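Local coordinates for purine nucleoside phosphorylase (Thermus thermophilus, PDB 1ODK), which catalyses the reversible phosphorolysis of purine nucleosides, releasing the free purine base and a pentose 1-phosphate, at the interface of chains A and B and the interface of chains A and C. Coordinates in Å, arbitrary orientation; residue numbers count along the deposited sequence, not the author numbering. Chains: chain A/B/C, Purine nucleoside phosphorylase.

Contact 1: the interface of chains A and B. Residues chain A 65, 159-160, 180; chain B 5, 68, 72, 75.
B:Ile72, on helix 67-79, fills the middle of this patch and lies against A:Phe159, its CG1 3.6 Å from CB of the phenylalanine. The end of the isoleucine's longer branch, CD1, points on to A:Met180 and meets its methyl CE tip to tip at 3.9 Å. A bend at chi3 (61°) of that methionine also sets CE against CB of B:Pro68.

Next to this centre comes B:His5, brought in by the N-terminal segment of chain B. It turns an edge to one face of the A:Phe159 ring: CE1 of the histidine sits towards the rim of the phenylalanine ring, 3.7 Å from its CE2, and the planes are almost perpendicular (89°). On the other flank CD2 of B:His5 meets the sulfur SD of A:Met65 at 3.2 Å, while CG2 of B:Ile72 from its own chain lies over the rim of one face of the imidazole. An alanine in place of B:His5 would probably leave the phenylalanine face and the methionine sulfur without their mate and set both side chains freer to turn.

Farther out, A:Tyr160 slides antiparallel past B:Glu75, with ring carbon CD1 3.7 Å from CB of the glutamate. At the polar rim a water joins the subunits, 3.0 Å from the backbone N of A:Phe159 and 2.7 Å from the carbonyl O of B:Pro68.

In hexameric bacterial phosphorylases of this family the phenylalanine and methionines line the nucleoside pocket, and the histidine is lent by the neighbour to bind the ribose. The patch thus completes the active site of chain A as well as holding the dimer together.

Contact 2: the interface of chains A and C. Residues chain A 125-126, 128, 190; chain C 107, 128, 151-152.
C:Leu152, at the start of strand 152-156, pushes its two methyls against A:Val128, A:Ala126 and A:Tyr125. CD2 meets CG2 of A:Val128 tip to tip at 3.7 Å; it also rests by CB of A:Ala126 and lies 3.6 Å from the carbonyl O of A:Ala126. The other methyl, CD1, comes up to the phenol end of A:Tyr125, whose side chain crosses the leucine at about a right angle, with OH 3.8 Å away.

A:Val128 works on several partners. Its CG2, placed between the backbone N and the carbonyl carbon while CG1 stands anti to the latter (chi1 -68°), touches both C:Leu152 and the amide of C:Gln107, where OE1 is 3.6 Å off. CG1 of A:Val128 also packs on the leucine's CD2 and reaches CG1 of C:Val128, its counterpart across the two-fold, at 4.1 Å.

A:Arg190, from helix 182-192, supplies the polar side. NH2 of A:Arg190 donates a hydrogen bond of 2.7 Å to the side-chain carbonyl OE1 of C:Gln107. The acceptor lies nearly in the guanidinium plane, but the donor is tilted 20° from the amide's carbonyl plane. A water on the same guanidinium, between NE and NH2, passes the link to the backbone N of C:Leu152 at 3.1 Å, so the arginine reaches chain C both directly and through water.

Together the leucine-valine contact and the arginine-glutamine hydrogen bond join chains A and C, and they probably serve to build the hexamer from dimers.

Contact 1: the interface of chains A and B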
loop_
_atom_site.group_PDB
_atom_site.type_symbol
_atom_site.label_atom_id
_atom_site.label_comp_id
_atom_site.label_asym_id
_atom_site.label_seq_id
_atom_site.Cartn_x
_atom_site.Cartn_y
_atom_site.Cartn_z
ATOM N N MET A 65 -12.872 4.743 23.731
ATOM C CA MET A 65 -12.863 5.343 22.401
ATOM C C MET A 65 -11.840 4.716 21.452
ATOM O O MET A 65 -10.696 4.485 21.833
ATOM C CB MET A 65 -12.574 6.844 22.508
ATOM C CG MET A 65 -13.512 7.598 23.438
ATOM S SD MET A 65 -13.163 9.368 23.457
ATOM C CE MET A 65 -11.701 9.402 24.463
ATOM N N PHE A 159 -9.554 11.367 15.333
ATOM C CA PHE A 159 -10.672 12.276 15.543
ATOM C C PHE A 159 -10.349 13.682 15.048
ATOM O O PHE A 159 -11.137 14.287 14.321
ATOM C CB PHE A 159 -11.003 12.325 17.037
ATOM C CG PHE A 159 -12.236 13.122 17.373
ATOM C CD1 PHE A 159 -13.505 12.570 17.215
ATOM C CD2 PHE A 159 -12.127 14.417 17.870
ATOM C CE1 PHE A 159 -14.651 13.298 17.553
ATOM C CE2 PHE A 159 -13.267 15.156 18.211
ATOM C CZ PHE A 159 -14.528 14.592 18.053
ATOM N N TYR A 160 -9.187 14.196 15.446
ATOM C CA TYR A 160 -8.776 15.545 15.072
ATOM C C TYR A 160 -8.023 15.700 13.751
ATOM O O TYR A 160 -7.416 16.739 13.501
ATOM C CB TYR A 160 -7.956 16.173 16.209
ATOM C CG TYR A 160 -8.794 16.534 17.421
ATOM C CD1 TYR A 160 -8.744 15.771 18.589
ATOM C CD2 TYR A 160 -9.670 17.620 17.379
ATOM C CE1 TYR A 160 -9.552 16.084 19.687
ATOM C CE2 TYR A 160 -10.477 17.941 18.460
ATOM C CZ TYR A 160 -10.419 17.175 19.610
ATOM O OH TYR A 160 -11.234 17.502 20.670
ATOM N N MET A 180 -15.905 5.852 15.779
ATOM C CA MET A 180 -14.597 5.222 15.937
ATOM C C MET A 180 -14.594 3.797 16.488
ATOM O O MET A 180 -13.631 3.396 17.141
ATOM C CB MET A 180 -13.741 6.113 16.854
ATOM C CG MET A 180 -13.662 7.569 16.406
ATOM S SD MET A 180 -12.898 8.671 17.633
ATOM C CE MET A 180 -11.263 7.932 17.765
ATOM N N HIS B 5 -13.635 16.057 25.082
ATOM C CA HIS B 5 -13.487 14.903 25.957
ATOM C C HIS B 5 -12.915 15.216 27.336
ATOM O O HIS B 5 -13.502 14.843 28.352
ATOM C CB HIS B 5 -12.661 13.846 25.233
ATOM C CG HIS B 5 -13.140 13.579 23.839
ATOM N ND1 HIS B 5 -12.954 14.473 22.806
ATOM C CD2 HIS B 5 -13.834 12.541 23.315
ATOM C CE1 HIS B 5 -13.511 13.998 21.706
ATOM N NE2 HIS B 5 -14.052 12.825 21.989
ATOM N N PRO B 68 -5.947 6.027 19.118
ATOM C CA PRO B 68 -7.054 6.945 18.819
ATOM C C PRO B 68 -7.487 7.691 20.085
ATOM O O PRO B 68 -7.773 8.892 20.054
ATOM C CB PRO B 68 -8.156 6.014 18.302
ATOM C CG PRO B 68 -7.384 4.879 17.685
ATOM C CD PRO B 68 -6.279 4.652 18.704
ATOM N N ILE B 72 -6.667 11.846 21.029
ATOM C CA ILE B 72 -7.716 12.779 21.417
ATOM C C ILE B 72 -7.319 13.493 22.709
ATOM O O ILE B 72 -7.488 14.706 22.835
ATOM C CB ILE B 72 -9.049 12.040 21.648
ATOM C CG1 ILE B 72 -9.705 11.731 20.300
ATOM C CG2 ILE B 72 -9.969 12.872 22.555
ATOM C CD1 ILE B 72 -10.895 10.785 20.404
ATOM N N GLU B 75 -4.172 15.868 22.026
ATOM C CA GLU B 75 -4.583 17.064 21.287
ATOM C C GLU B 75 -5.274 18.063 22.220
ATOM O O GLU B 75 -5.011 19.266 22.174
ATOM C CB GLU B 75 -5.540 16.685 20.145
ATOM C CG GLU B 75 -4.880 15.932 18.986
ATOM C CD GLU B 75 -4.261 16.857 17.944
ATOM O OE1 GLU B 75 -3.779 17.950 18.310
ATOM O OE2 GLU B 75 -4.242 16.484 16.752
HETATM O O HOH W 1 -8.008 10.186 17.657
#

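Contact 2: the interface of chains A and C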
loop_
_atom_site.group_PDB
_atom_site.type_symbol
_atom_site.label_atom_id
_atom_site.label_comp_id
_atom_site.label_asym_id
_atom_site.label_seq_id
_atom_site.Cartn_x
_atom_site.Cartn_y
_atom_site.Cartn_z
ATOM N N TYR A 125 -11.848 -5.178 2.731
ATOM C CA TYR A 125 -12.918 -5.822 3.481
ATOM C C TYR A 125 -14.147 -4.926 3.509
ATOM O O TYR A 125 -14.063 -3.730 3.224
ATOM C CB TYR A 125 -12.458 -6.110 4.916
ATOM C CG TYR A 125 -13.405 -7.004 5.690
ATOM C CD1 TYR A 125 -13.631 -8.318 5.286
ATOM C CD2 TYR A 125 -14.075 -6.536 6.820
ATOM C CE1 TYR A 125 -14.498 -9.146 5.982
ATOM C CE2 TYR A 125 -14.949 -7.360 7.532
ATOM C CZ TYR A 125 -15.152 -8.666 7.106
ATOM O OH TYR A 125 -15.984 -9.503 7.811
ATOM N N ALA A 126 -15.289 -5.513 3.844
ATOM C CA ALA A 126 -16.540 -4.770 3.930
ATOM C C ALA A 126 -17.177 -5.085 5.279
ATOM O O ALA A 126 -17.980 -6.013 5.388
ATOM C CB ALA A 126 -17.479 -5.176 2.797
ATOM N N VAL A 128 -19.600 -5.405 8.018
ATOM C CA VAL A 128 -21.052 -5.362 8.072
ATOM C C VAL A 128 -21.540 -6.055 9.331
ATOM O O VAL A 128 -20.893 -6.967 9.847
ATOM C CB VAL A 128 -21.704 -6.078 6.857
ATOM C CG1 VAL A 128 -21.424 -5.301 5.573
ATOM C CG2 VAL A 128 -21.176 -7.510 6.746
ATOM N N ARG A 190 -17.763 -11.448 12.561
ATOM C CA ARG A 190 -17.570 -12.525 11.600
ATOM C C ARG A 190 -16.405 -13.429 12.000
ATOM O O ARG A 190 -16.491 -14.651 11.894
ATOM C CB ARG A 190 -17.338 -11.958 10.189
ATOM C CG ARG A 190 -18.579 -11.332 9.530
ATOM C CD ARG A 190 -19.739 -12.327 9.479
ATOM N NE ARG A 190 -20.687 -12.081 8.390
ATOM C CZ ARG A 190 -21.537 -11.062 8.334
ATOM N NH1 ARG A 190 -21.573 -10.158 9.311
ATOM N NH2 ARG A 190 -22.376 -10.960 7.311
ATOM N N GLN C 107 -25.216 -9.017 1.245
ATOM C CA GLN C 107 -25.319 -7.976 2.267
ATOM C C GLN C 107 -24.219 -6.937 2.048
ATOM O O GLN C 107 -24.337 -5.782 2.458
ATOM C CB GLN C 107 -25.171 -8.595 3.662
ATOM C CG GLN C 107 -25.079 -7.581 4.797
ATOM C CD GLN C 107 -24.847 -8.242 6.144
ATOM O OE1 GLN C 107 -24.245 -9.317 6.223
ATOM N NE2 GLN C 107 -25.307 -7.594 7.215
ATOM N N VAL C 128 -21.862 -1.822 -0.200
ATOM C CA VAL C 128 -23.107 -2.397 0.287
ATOM C C VAL C 128 -24.237 -2.016 -0.663
ATOM O O VAL C 128 -24.159 -1.011 -1.366
ATOM C CB VAL C 128 -23.462 -1.896 1.719
ATOM C CG1 VAL C 128 -22.499 -2.481 2.731
ATOM C CG2 VAL C 128 -23.425 -0.376 1.773
ATOM N N GLY C 151 -25.478 -12.638 3.412
ATOM C CA GLY C 151 -24.159 -12.283 3.907
ATOM C C GLY C 151 -23.232 -11.707 2.851
ATOM O O GLY C 151 -23.662 -11.286 1.778
ATOM N N LEU C 152 -21.942 -11.702 3.161
ATOM C CA LEU C 152 -20.931 -11.165 2.259
ATOM C C LEU C 152 -20.504 -12.070 1.109
ATOM O O LEU C 152 -20.520 -13.293 1.215
ATOM C CB LEU C 152 -19.659 -10.831 3.042
ATOM C CG LEU C 152 -19.656 -9.728 4.097
ATOM C CD1 LEU C 152 -18.319 -9.762 4.824
ATOM C CD2 LEU C 152 -19.886 -8.368 3.439
HETATM O O HOH W 2 -21.379 -13.410 5.626
#

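About 26 Å separates the centres of contact 1 and contact 2, which put chain A between B and C. They share no residue positions, yet the same elements lead from one to the other. Strand 152-156 begins with the leucine of contact 2 and ends shortly before the 159-160 pair of contact 1; A:Met180 of contact 1 just precedes helix 182-192, which carries the arginine of contact 2. Both interfaces are two-fold, so alternating them can close a ring of six, matching the deposited hexamer. Contact 1 would complete active sites in pairs, and contact 2 would connect those pairs.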